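PDB 5IM3: ribonucleoside-diphosphate reductase, which probably reduces ribonucleoside diphosphates to the deoxyribonucleotides needed for DNA synthesis and binds dATP as an allosteric nucleotide. Local coordinates for residues Ser350-Ser355 / Thr620-Lys625; Val610-Asp615 / Glu624-Thr629; Leu490-Val495 / Met894-Gly899; Pro568-Ser573 / Val578-Ser583. One frame throughout, in Å; residues are numbered along the deposited sequence.

Interaction 1: residues Ser350-Ser355 / Thr620-Lys625; sequences SFDYMS and TAKLEK
D352 and K622 meet through the ends of their side chains while their backbones stay well apart, the shortest CA-CA separation being 8.9 Å between D352 and L623. On one side the chain has just left helix 337-349 through a Schellman motif, with F351 at positive phi (69°), and is about to enter strand 353-355. D352 sits in this turn, where its own N makes a weak hydrogen bond to S350 OG. On the other side K622 reaches out from the first turn of helix 620-640. Its CG lies anti to the backbone N (chi1 -175°) and every later torsion is extended, so the lysine spans the gap at full stretch and crosses the aspartate side chain at about a right angle. The ammonium does not meet the carboxylate squarely. K622 NZ stands 3.6 Å from D352 OD1, a long salt bridge, whereas the methylene K622 CE comes within 3.3 Å of D352 OD2. Stronger polar partners for both ends come from N611, in the loop leading to the same helix: its side-chain ND2 bonds D352 OD1 and its backbone O bonds K622 NZ. The ion pair thus adds a loose electrostatic attraction to the firmer hydrogen bonds of one shared asparagine, and the nearby cation would be expected to stabilise the buried aspartate in its ionised form.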
loop_
_atom_site.group_PDB
_atom_site.type_symbol
_atom_site.label_atom_id
_atom_site.label_comp_id
_atom_site.label_asym_id
_atom_site.label_seq_id
_atom_site.Cartn_x
_atom_site.Cartn_y
_atom_site.Cartn_z
ATOM N N SER A 350 -11.481 29.721 48.039
ATOM C CA SER A 350 -10.705 30.685 47.271
ATOM C C SER A 350 -10.051 30.075 46.040
ATOM O O SER A 350 -9.476 30.815 45.234
ATOM C CB SER A 350 -9.617 31.304 48.150
ATOM O OG SER A 350 -8.624 30.345 48.464
ATOM N N PHE A 351 -10.116 28.752 45.883
ATOM C CA PHE A 351 -9.484 28.025 44.788
ATOM C C PHE A 351 -7.962 28.029 44.882
ATOM O O PHE A 351 -7.284 27.707 43.902
ATOM C CB PHE A 351 -9.909 28.572 43.416
ATOM C CG PHE A 351 -11.400 28.559 43.172
ATOM C CD1 PHE A 351 -12.271 27.927 44.045
ATOM C CD2 PHE A 351 -11.923 29.182 42.050
ATOM C CE1 PHE A 351 -13.632 27.925 43.804
ATOM C CE2 PHE A 351 -13.284 29.181 41.807
ATOM C CZ PHE A 351 -14.137 28.552 42.682
ATOM N N ASP A 352 -7.399 28.392 46.039
ATOM C CA ASP A 352 -5.951 28.316 46.204
ATOM C C ASP A 352 -5.463 26.874 46.151
ATOM O O ASP A 352 -4.359 26.607 45.658
ATOM C CB ASP A 352 -5.538 28.961 47.527
ATOM C CG ASP A 352 -5.649 30.472 47.502
ATOM O OD1 ASP A 352 -6.083 31.027 46.469
ATOM O OD2 ASP A 352 -5.306 31.105 48.523
ATOM N N TYR A 353 -6.270 25.943 46.657
ATOM C CA TYR A 353 -5.980 24.519 46.650
ATOM C C TYR A 353 -7.314 23.798 46.553
ATOM O O TYR A 353 -8.347 24.332 46.965
ATOM C CB TYR A 353 -5.201 24.102 47.909
ATOM C CG TYR A 353 -5.314 22.638 48.287
ATOM C CD1 TYR A 353 -6.334 22.190 49.121
ATOM C CD2 TYR A 353 -4.391 21.709 47.828
ATOM C CE1 TYR A 353 -6.435 20.852 49.474
ATOM C CE2 TYR A 353 -4.484 20.372 48.175
ATOM C CZ TYR A 353 -5.506 19.951 49.000
ATOM O OH TYR A 353 -5.599 18.623 49.343
ATOM N N MET A 354 -7.299 22.596 45.985
ATOM C CA MET A 354 -8.525 21.821 45.842
ATOM C C MET A 354 -8.238 20.374 46.196
ATOM O O MET A 354 -7.339 19.755 45.620
ATOM C CB MET A 354 -9.088 21.926 44.421
ATOM C CG MET A 354 -10.504 21.388 44.281
ATOM S SD MET A 354 -11.678 22.147 45.427
ATOM C CE MET A 354 -11.592 23.868 44.934
ATOM N N SER A 355 -9.002 19.843 47.142
ATOM C CA SER A 355 -8.889 18.440 47.488
ATOM C C SER A 355 -9.265 17.577 46.290
ATOM O O SER A 355 -9.908 18.029 45.339
ATOM C CB SER A 355 -9.788 18.115 48.681
ATOM O OG SER A 355 -9.506 18.973 49.774
ATOM N N THR A 620 5.788 33.880 46.122
ATOM C CA THR A 620 6.489 32.954 47.007
ATOM C C THR A 620 5.859 32.910 48.396
ATOM O O THR A 620 5.709 31.833 48.985
ATOM C CB THR A 620 7.961 33.374 47.083
ATOM O OG1 THR A 620 8.550 33.275 45.779
ATOM C CG2 THR A 620 8.736 32.510 48.024
ATOM N N ALA A 621 5.477 34.072 48.933
ATOM C CA ALA A 621 4.965 34.134 50.300
ATOM C C ALA A 621 3.609 33.448 50.418
ATOM O O ALA A 621 3.396 32.620 51.313
ATOM C CB ALA A 621 4.870 35.591 50.754
ATOM N N LYS A 622 2.672 33.785 49.527
ATOM C CA LYS A 622 1.344 33.182 49.590
ATOM C C LYS A 622 1.406 31.682 49.348
ATOM O O LYS A 622 0.550 30.935 49.838
ATOM C CB LYS A 622 0.420 33.849 48.569
ATOM C CG LYS A 622 -1.027 33.379 48.633
ATOM C CD LYS A 622 -1.881 34.034 47.558
ATOM C CE LYS A 622 -3.329 33.576 47.650
ATOM N NZ LYS A 622 -4.167 34.130 46.551
ATOM N N LEU A 623 2.413 31.224 48.603
ATOM C CA LEU A 623 2.528 29.806 48.288
ATOM C C LEU A 623 2.813 28.985 49.539
ATOM O O LEU A 623 2.259 27.893 49.712
ATOM C CB LEU A 623 3.625 29.602 47.246
ATOM C CG LEU A 623 3.801 28.195 46.675
ATOM C CD1 LEU A 623 2.560 27.746 45.916
ATOM C CD2 LEU A 623 5.025 28.175 45.776
ATOM N N GLU A 624 3.675 29.491 50.424
ATOM C CA GLU A 624 3.990 28.760 51.646
ATOM C C GLU A 624 2.745 28.554 52.500
ATOM O O GLU A 624 2.513 27.453 53.014
ATOM C CB GLU A 624 5.068 29.503 52.436
ATOM C CG GLU A 624 5.360 28.897 53.803
ATOM C CD GLU A 624 6.562 29.519 54.481
ATOM O OE1 GLU A 624 7.100 30.515 53.952
ATOM O OE2 GLU A 624 6.971 29.009 55.545
ATOM N N LYS A 625 1.930 29.601 52.659
ATOM C CA LYS A 625 0.731 29.490 53.484
ATOM C C LYS A 625 -0.227 28.440 52.936
ATOM O O LYS A 625 -0.804 27.656 53.700
ATOM C CB LYS A 625 0.040 30.848 53.577
ATOM C CG LYS A 625 0.842 31.878 54.348
ATOM C CD LYS A 625 0.885 33.199 53.611
ATOM C CE LYS A 625 1.719 34.222 54.352
ATOM N NZ LYS A 625 1.802 35.499 53.594
#

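Interaction 2: residues Val610-Asp615 / Glu624-Thr629; sequences VNHIVD and EKTVKT
T626 OG1 is gripped by two firm bonds: H612 NE2 donates a 3.0 Å hydrogen bond to T626 OG1 from the preceding loop, and the hydroxyl also bonds L623 O in its own helix, with K622 O as a weak third partner. A chi1 of 57° lets OG1 reach back to L623 O while it meets the imidazole. The approach to the ring is poor, for OG1 lies 38° out of the plane of H612. T626 CG2 is in that plane, 3.2 Å from H612 NE2, which marks the hydrogen bond as a strained one. H612 ND1 bonds N608 O, and this second bond fixes the rotation of the imidazole. The loop and helix form the first part of a beta-alpha-beta crossover, in which strand 600-608 passes through helices 620-640 and 646-655 to the parallel strand 659-663 of the barrel. A bond of 3.2 Å from I613 N to V610 O holds the turn that carries H612. Facing a carbonyl, ND1 should carry a proton; the poorly aligned NE2 bond leaves the charge of the ring uncertain. Next to T626, V627 packs on Y695 and A696 of helix 679-707, while T629 turns to F344 and L347 of helix 337-349.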
loop_
_atom_site.group_PDB
_atom_site.type_symbol
_atom_site.label_atom_id
_atom_site.label_comp_id
_atom_site.label_asym_id
_atom_site.label_seq_id
_atom_site.Cartn_x
_atom_site.Cartn_y
_atom_site.Cartn_z
ATOM N N VAL A 610 -2.265 29.288 39.382
ATOM C CA VAL A 610 -2.791 30.554 38.880
ATOM C C VAL A 610 -3.047 31.521 40.027
ATOM O O VAL A 610 -2.739 32.714 39.931
ATOM C CB VAL A 610 -4.065 30.311 38.051
ATOM C CG1 VAL A 610 -4.801 31.632 37.779
ATOM C CG2 VAL A 610 -3.709 29.614 36.746
ATOM N N ASN A 611 -3.617 31.027 41.126
ATOM C CA ASN A 611 -3.896 31.882 42.273
ATOM C C ASN A 611 -2.640 32.288 43.027
ATOM O O ASN A 611 -2.754 32.966 44.057
ATOM C CB ASN A 611 -4.866 31.182 43.225
ATOM C CG ASN A 611 -6.316 31.373 42.824
ATOM O OD1 ASN A 611 -6.622 31.667 41.669
ATOM N ND2 ASN A 611 -7.220 31.215 43.785
ATOM N N HIS A 612 -1.456 31.894 42.553
ATOM C CA HIS A 612 -0.197 32.309 43.159
ATOM C C HIS A 612 0.681 33.067 42.173
ATOM O O HIS A 612 1.896 33.166 42.373
ATOM C CB HIS A 612 0.537 31.095 43.726
ATOM C CG HIS A 612 -0.256 30.358 44.757
ATOM N ND1 HIS A 612 -1.258 29.472 44.427
ATOM C CD2 HIS A 612 -0.220 30.402 46.109
ATOM C CE1 HIS A 612 -1.793 28.989 45.533
ATOM N NE2 HIS A 612 -1.184 29.539 46.567
ATOM N N ILE A 613 0.086 33.603 41.110
ATOM C CA ILE A 613 0.765 34.484 40.169
ATOM C C ILE A 613 0.175 35.877 40.343
ATOM O O ILE A 613 -1.020 36.091 40.099
ATOM C CB ILE A 613 0.617 34.000 38.717
ATOM C CG1 ILE A 613 1.205 32.593 38.548
ATOM C CG2 ILE A 613 1.289 34.981 37.755
ATOM C CD1 ILE A 613 2.708 32.511 38.768
ATOM N N VAL A 614 1.011 36.820 40.761
ATOM C CA VAL A 614 0.575 38.198 40.959
ATOM C C VAL A 614 0.913 38.999 39.706
ATOM O O VAL A 614 0.622 38.564 38.586
ATOM C CB VAL A 614 1.210 38.804 42.228
ATOM C CG1 VAL A 614 0.595 38.170 43.463
ATOM C CG2 VAL A 614 2.731 38.616 42.219
ATOM N N ASP A 615 1.520 40.171 39.875
ATOM C CA ASP A 615 1.891 40.991 38.733
ATOM C C ASP A 615 3.013 40.321 37.949
ATOM O O ASP A 615 4.139 40.825 37.910
ATOM C CB ASP A 615 2.305 42.385 39.201
ATOM C CG ASP A 615 1.253 43.038 40.080
ATOM O OD1 ASP A 615 1.410 43.011 41.319
ATOM O OD2 ASP A 615 0.266 43.574 39.531
ATOM N N GLU A 624 3.675 29.491 50.424
ATOM C CA GLU A 624 3.990 28.760 51.646
ATOM C C GLU A 624 2.745 28.554 52.500
ATOM O O GLU A 624 2.513 27.453 53.014
ATOM C CB GLU A 624 5.068 29.503 52.436
ATOM C CG GLU A 624 5.360 28.897 53.803
ATOM C CD GLU A 624 6.562 29.519 54.481
ATOM O OE1 GLU A 624 7.100 30.515 53.952
ATOM O OE2 GLU A 624 6.971 29.009 55.545
ATOM N N LYS A 625 1.930 29.601 52.659
ATOM C CA LYS A 625 0.731 29.490 53.484
ATOM C C LYS A 625 -0.227 28.440 52.936
ATOM O O LYS A 625 -0.804 27.656 53.700
ATOM C CB LYS A 625 0.040 30.848 53.577
ATOM C CG LYS A 625 0.842 31.878 54.348
ATOM C CD LYS A 625 0.885 33.199 53.611
ATOM C CE LYS A 625 1.719 34.222 54.352
ATOM N NZ LYS A 625 1.802 35.499 53.594
ATOM N N THR A 626 -0.413 28.404 51.617
ATOM C CA THR A 626 -1.335 27.436 51.032
ATOM C C THR A 626 -0.787 26.016 51.135
ATOM O O THR A 626 -1.540 25.075 51.407
ATOM C CB THR A 626 -1.615 27.799 49.576
ATOM O OG1 THR A 626 -0.378 27.846 48.858
ATOM C CG2 THR A 626 -2.310 29.158 49.488
ATOM N N VAL A 627 0.520 25.843 50.928
ATOM C CA VAL A 627 1.113 24.511 51.020
ATOM C C VAL A 627 1.035 23.993 52.451
ATOM O O VAL A 627 0.720 22.819 52.682
ATOM C CB VAL A 627 2.564 24.531 50.504
ATOM C CG1 VAL A 627 3.261 23.203 50.797
ATOM C CG2 VAL A 627 2.586 24.808 49.015
ATOM N N LYS A 628 1.328 24.849 53.431
ATOM C CA LYS A 628 1.258 24.425 54.825
ATOM C C LYS A 628 -0.125 23.889 55.168
ATOM O O LYS A 628 -0.250 22.848 55.825
ATOM C CB LYS A 628 1.620 25.587 55.749
ATOM C CG LYS A 628 3.112 25.849 55.875
ATOM C CD LYS A 628 3.386 26.939 56.907
ATOM C CE LYS A 628 4.845 26.964 57.329
ATOM N NZ LYS A 628 5.063 27.867 58.496
ATOM N N THR A 629 -1.176 24.588 54.733
ATOM C CA THR A 629 -2.530 24.135 55.027
ATOM C C THR A 629 -2.910 22.929 54.179
ATOM O O THR A 629 -3.647 22.056 54.647
ATOM C CB THR A 629 -3.525 25.273 54.808
ATOM O OG1 THR A 629 -3.202 26.359 55.684
ATOM C CG2 THR A 629 -4.952 24.813 55.092
#

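Interaction 3: residues Leu490-Val495 / Met894-Gly899; sequences LFMKRV and MAWFRG
M492 CB sits over one face of the indole of W896, 3.3 Å from the centroid of the six-membered ring and only 9° off its normal, a close CH-pi contact. M492 CG stands over the five-membered ring, 3.7 Å from W896 CE2 and nearly as close to the other atoms of that ring. M492 SD then rises away, 4.9 Å from the centroid of the five-membered ring of W896, and the terminal M492 CE turns back to W896 CB at 4.2 Å. Bends at chi2 and chi3, both near -60°, fold the methionine along the indole, so that the two side chains run antiparallel. W896 CH2 also comes 3.9 Å from K493 N and 4.1 Å from K493 CG; the lysine then leads away to a salt bridge with E521. W896 NE1 is hydrogen-bonded to D489 at the start of the methionine's helix, which fixes the turn of the indole, and R735 makes a cation-pi contact with the ring. Here helix 489-496, following barrel strand 482-487, packs against the last turn of helix 885-897, which closes at G899 in a Schellman motif; the junction is a buried Met-aromatic contact between two helices.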
loop_
_atom_site.group_PDB
_atom_site.type_symbol
_atom_site.label_atom_id
_atom_site.label_comp_id
_atom_site.label_asym_id
_atom_site.label_seq_id
_atom_site.Cartn_x
_atom_site.Cartn_y
_atom_site.Cartn_z
ATOM N N LEU A 490 18.584 -1.668 33.454
ATOM C CA LEU A 490 19.472 -2.533 32.688
ATOM C C LEU A 490 18.924 -2.786 31.291
ATOM O O LEU A 490 19.690 -2.867 30.325
ATOM C CB LEU A 490 19.683 -3.854 33.428
ATOM C CG LEU A 490 20.709 -4.814 32.829
ATOM C CD1 LEU A 490 22.095 -4.198 32.834
ATOM C CD2 LEU A 490 20.708 -6.120 33.597
ATOM N N PHE A 491 17.602 -2.912 31.158
ATOM C CA PHE A 491 17.021 -3.116 29.836
ATOM C C PHE A 491 17.321 -1.932 28.927
ATOM O O PHE A 491 17.756 -2.107 27.783
ATOM C CB PHE A 491 15.514 -3.343 29.938
ATOM C CG PHE A 491 14.824 -3.384 28.601
ATOM C CD1 PHE A 491 14.906 -4.510 27.796
ATOM C CD2 PHE A 491 14.107 -2.293 28.142
ATOM C CE1 PHE A 491 14.279 -4.546 26.561
ATOM C CE2 PHE A 491 13.479 -2.324 26.906
ATOM C CZ PHE A 491 13.564 -3.454 26.118
ATOM N N MET A 492 17.091 -0.712 29.421
ATOM C CA MET A 492 17.412 0.473 28.634
ATOM C C MET A 492 18.901 0.532 28.313
ATOM O O MET A 492 19.289 0.942 27.214
ATOM C CB MET A 492 16.978 1.733 29.381
ATOM C CG MET A 492 15.488 1.799 29.694
ATOM S SD MET A 492 14.434 1.740 28.235
ATOM C CE MET A 492 15.012 3.178 27.327
ATOM N N LYS A 493 19.751 0.133 29.264
ATOM C CA LYS A 493 21.181 0.051 28.983
ATOM C C LYS A 493 21.456 -0.873 27.804
ATOM O O LYS A 493 22.288 -0.565 26.943
ATOM C CB LYS A 493 21.938 -0.430 30.222
ATOM C CG LYS A 493 22.032 0.585 31.351
ATOM C CD LYS A 493 22.893 0.043 32.485
ATOM C CE LYS A 493 23.068 1.055 33.608
ATOM N NZ LYS A 493 23.930 0.524 34.703
ATOM N N ARG A 494 20.767 -2.016 27.751
ATOM C CA ARG A 494 20.968 -2.950 26.648
ATOM C C ARG A 494 20.426 -2.391 25.337
ATOM O O ARG A 494 20.957 -2.703 24.266
ATOM C CB ARG A 494 20.308 -4.292 26.975
ATOM C CG ARG A 494 20.891 -4.994 28.198
ATOM C CD ARG A 494 22.257 -5.607 27.910
ATOM N NE ARG A 494 22.860 -6.197 29.106
ATOM C CZ ARG A 494 22.599 -7.421 29.558
ATOM N NH1 ARG A 494 21.736 -8.204 28.922
ATOM N NH2 ARG A 494 23.201 -7.864 30.653
ATOM N N VAL A 495 19.382 -1.564 25.398
ATOM C CA VAL A 495 18.899 -0.889 24.196
ATOM C C VAL A 495 19.944 0.102 23.695
ATOM O O VAL A 495 20.325 0.091 22.519
ATOM C CB VAL A 495 17.553 -0.196 24.477
ATOM C CG1 VAL A 495 17.125 0.660 23.285
ATOM C CG2 VAL A 495 16.476 -1.226 24.808
ATOM N N MET A 894 14.977 9.739 25.621
ATOM C CA MET A 894 15.222 10.998 26.316
ATOM C C MET A 894 14.538 11.016 27.677
ATOM O O MET A 894 15.124 11.470 28.667
ATOM C CB MET A 894 14.737 12.165 25.453
ATOM C CG MET A 894 14.866 13.538 26.101
ATOM S SD MET A 894 14.093 14.839 25.115
ATOM C CE MET A 894 14.463 16.275 26.118
ATOM N N ALA A 895 13.295 10.535 27.743
ATOM C CA ALA A 895 12.582 10.494 29.016
ATOM C C ALA A 895 13.364 9.707 30.059
ATOM O O ALA A 895 13.482 10.134 31.215
ATOM C CB ALA A 895 11.195 9.884 28.819
ATOM N N TRP A 896 13.901 8.551 29.669
ATOM C CA TRP A 896 14.726 7.763 30.579
ATOM C C TRP A 896 16.052 8.462 30.854
ATOM O O TRP A 896 16.500 8.543 32.004
ATOM C CB TRP A 896 14.953 6.373 29.981
ATOM C CG TRP A 896 15.808 5.474 30.812
ATOM C CD1 TRP A 896 15.476 4.893 32.001
ATOM C CD2 TRP A 896 17.135 5.036 30.507
ATOM N NE1 TRP A 896 16.519 4.124 32.460
ATOM C CE2 TRP A 896 17.549 4.195 31.559
ATOM C CE3 TRP A 896 18.015 5.274 29.447
ATOM C CZ2 TRP A 896 18.804 3.595 31.584
ATOM C CZ3 TRP A 896 19.256 4.680 29.473
ATOM C CH2 TRP A 896 19.639 3.843 30.533
ATOM N N PHE A 897 16.690 8.979 29.806
ATOM C CA PHE A 897 17.987 9.632 29.960
ATOM C C PHE A 897 17.908 10.837 30.893
ATOM O O PHE A 897 18.914 11.209 31.509
ATOM C CB PHE A 897 18.511 10.044 28.580
ATOM C CG PHE A 897 19.944 10.492 28.575
ATOM C CD1 PHE A 897 20.970 9.581 28.758
ATOM C CD2 PHE A 897 20.265 11.821 28.362
ATOM C CE1 PHE A 897 22.290 9.991 28.746
ATOM C CE2 PHE A 897 21.580 12.236 28.348
ATOM C CZ PHE A 897 22.593 11.320 28.541
ATOM N N ARG A 898 16.730 11.450 31.021
ATOM C CA ARG A 898 16.559 12.655 31.826
ATOM C C ARG A 898 16.022 12.363 33.222
ATOM O O ARG A 898 15.568 13.283 33.910
ATOM C CB ARG A 898 15.638 13.644 31.107
ATOM C CG ARG A 898 16.212 14.208 29.822
ATOM C CD ARG A 898 17.440 15.060 30.102
ATOM N NE ARG A 898 18.127 15.472 28.885
ATOM C CZ ARG A 898 19.280 16.129 28.874
ATOM N NH1 ARG A 898 19.872 16.457 30.015
ATOM N NH2 ARG A 898 19.842 16.461 27.719
ATOM N N GLY A 899 16.063 11.107 33.653
ATOM C CA GLY A 899 15.727 10.784 35.023
ATOM C C GLY A 899 14.252 10.779 35.343
ATOM O O GLY A 899 13.888 10.897 36.517
#

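Interaction 4: residues Pro568-Ser573 / Val578-Ser583; sequences PCNLRS and VGVVHS
The last turn of helix 566-571 is pinned by N570 to V581 in the loop that follows it, the side-chain amide pairing with the extended backbone of V581 much as a neighbouring strand would. N570 offers both ends of its amide to this one residue. V581 N donates to N570 OD1 over 2.9 Å, from a position tilted 26° off the carbonyl plane of the asparagine. The return bond is better aligned: N570 ND2 reaches V581 O over 3.0 Å with an N-H...O angle of 157°, in the carbonyl plane and on a lone pair. Two bonds to a single residue hold the amide flat, and ND2 has another partner in K566 O. An apolar branch flanks the pair, V580 CG1 standing 3.4 Å from N570 OD1. V581 itself points into the helix end; its CG2 packs 3.8 Å from C569 O and equally far, 3.8 Å, from S573 OG. With chi1 at 176° the serine hydroxyl also reaches a water, S573 OG lying 2.7 Å from it, and this water donates weakly to G579 O. The whole turn is wedged between barrel elements: C569, N570 and V581 all touch W486 of strand 482-487, P568 and L571 face L731 of helix 724-735, and H582 lies against D405 of strand 401-405.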
loop_
_atom_site.group_PDB
_atom_site.type_symbol
_atom_site.label_atom_id
_atom_site.label_comp_id
_atom_site.label_asym_id
_atom_site.label_seq_id
_atom_site.Cartn_x
_atom_site.Cartn_y
_atom_site.Cartn_z
ATOM N N PRO A 568 14.600 4.239 39.088
ATOM C CA PRO A 568 14.440 5.566 39.706
ATOM C C PRO A 568 13.309 5.615 40.725
ATOM O O PRO A 568 13.423 6.335 41.723
ATOM C CB PRO A 568 14.183 6.497 38.509
ATOM C CG PRO A 568 13.838 5.610 37.370
ATOM C CD PRO A 568 14.547 4.314 37.617
ATOM N N CYS A 569 12.226 4.859 40.514
ATOM C CA CYS A 569 11.157 4.813 41.508
ATOM C C CYS A 569 11.633 4.212 42.824
ATOM O O CYS A 569 11.127 4.578 43.890
ATOM C CB CYS A 569 9.968 4.007 40.983
ATOM S SG CYS A 569 9.064 4.767 39.623
ATOM N N ASN A 570 12.588 3.284 42.777
ATOM C CA ASN A 570 13.041 2.610 43.989
ATOM C C ASN A 570 14.246 3.293 44.619
ATOM O O ASN A 570 14.293 3.456 45.842
ATOM C CB ASN A 570 13.380 1.144 43.692
ATOM C CG ASN A 570 12.172 0.236 43.782
ATOM O OD1 ASN A 570 11.762 -0.163 44.871
ATOM N ND2 ASN A 570 11.597 -0.104 42.634
ATOM N N LEU A 571 15.226 3.691 43.804
ATOM C CA LEU A 571 16.426 4.324 44.338
ATOM C C LEU A 571 16.119 5.670 44.979
ATOM O O LEU A 571 16.839 6.099 45.887
ATOM C CB LEU A 571 17.463 4.492 43.228
ATOM C CG LEU A 571 18.121 3.196 42.752
ATOM C CD1 LEU A 571 18.853 3.406 41.442
ATOM C CD2 LEU A 571 19.075 2.677 43.813
ATOM N N ARG A 572 15.062 6.345 44.533
ATOM C CA ARG A 572 14.689 7.643 45.073
ATOM C C ARG A 572 13.524 7.562 46.049
ATOM O O ARG A 572 13.113 8.593 46.589
ATOM C CB ARG A 572 14.342 8.605 43.934
ATOM C CG ARG A 572 15.446 8.743 42.896
ATOM C CD ARG A 572 15.170 9.893 41.939
ATOM N NE ARG A 572 15.017 11.158 42.647
ATOM C CZ ARG A 572 14.580 12.282 42.091
ATOM N NH1 ARG A 572 14.251 12.305 40.808
ATOM N NH2 ARG A 572 14.476 13.386 42.822
ATOM N N SER A 573 12.990 6.370 46.289
ATOM C CA SER A 573 11.907 6.221 47.250
ATOM C C SER A 573 12.438 6.477 48.658
ATOM O O SER A 573 13.464 5.901 49.039
ATOM C CB SER A 573 11.301 4.824 47.159
ATOM O OG SER A 573 10.306 4.633 48.149
ATOM N N VAL A 578 12.160 -0.205 54.373
ATOM C CA VAL A 578 11.059 -0.949 54.969
ATOM C C VAL A 578 10.207 -1.603 53.888
ATOM O O VAL A 578 9.201 -2.253 54.192
ATOM C CB VAL A 578 10.218 -0.019 55.869
ATOM C CG1 VAL A 578 9.351 0.919 55.034
ATOM C CG2 VAL A 578 9.378 -0.814 56.849
ATOM N N GLY A 579 10.599 -1.453 52.626
ATOM C CA GLY A 579 9.847 -2.075 51.553
ATOM C C GLY A 579 10.420 -1.729 50.197
ATOM O O GLY A 579 11.481 -1.111 50.080
ATOM N N VAL A 580 9.680 -2.140 49.169
ATOM C CA VAL A 580 10.080 -2.000 47.775
ATOM C C VAL A 580 8.886 -1.486 46.983
ATOM O O VAL A 580 7.742 -1.877 47.240
ATOM C CB VAL A 580 10.582 -3.347 47.197
ATOM C CG1 VAL A 580 10.757 -3.274 45.676
ATOM C CG2 VAL A 580 11.891 -3.766 47.864
ATOM N N VAL A 581 9.151 -0.602 46.023
ATOM C CA VAL A 581 8.119 -0.148 45.095
ATOM C C VAL A 581 7.993 -1.176 43.979
ATOM O O VAL A 581 8.936 -1.395 43.211
ATOM C CB VAL A 581 8.447 1.240 44.527
ATOM C CG1 VAL A 581 7.285 1.752 43.680
ATOM C CG2 VAL A 581 8.774 2.212 45.647
ATOM N N HIS A 582 6.821 -1.798 43.879
ATOM C CA HIS A 582 6.604 -2.891 42.947
ATOM C C HIS A 582 5.930 -2.451 41.659
ATOM O O HIS A 582 5.947 -3.204 40.677
ATOM C CB HIS A 582 5.761 -3.984 43.616
ATOM C CG HIS A 582 6.491 -4.736 44.688
ATOM N ND1 HIS A 582 6.001 -4.871 45.968
ATOM C CD2 HIS A 582 7.671 -5.398 44.665
ATOM C CE1 HIS A 582 6.851 -5.578 46.692
ATOM N NE2 HIS A 582 7.872 -5.912 45.924
ATOM N N SER A 583 5.348 -1.259 41.641
ATOM C CA SER A 583 4.784 -0.683 40.428
ATOM C C SER A 583 4.359 0.743 40.754
ATOM O O SER A 583 4.545 1.228 41.875
ATOM C CB SER A 583 3.605 -1.503 39.905
ATOM O OG SER A 583 2.430 -1.277 40.666
HETATM O O HOH W 1 10.538 2.038 49.004
#

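Overall arrangement
Interactions 1 and 2 are neighbours, their centres 4 Å apart, and both hold helix 620-640: the first ties it to the entrance of strand 353-355, the second to its own preceding loop, with N611 linking them. Interactions 3 and 4 form a second region, with centres 17 Å apart and interaction 4 nested in sequence within interaction 3. About 30 Å or more separates the centres of the two regions. Interactions 2, 3 and 4 are buried, whereas interaction 1, with its long ion pair, is only partly so. Their chemistry differs: an imidazole-hydroxyl bond in interaction 2, aromatic packing between helices in interaction 3, and in interaction 4 a pair of hydrogen bonds from a side-chain amide to one backbone residue.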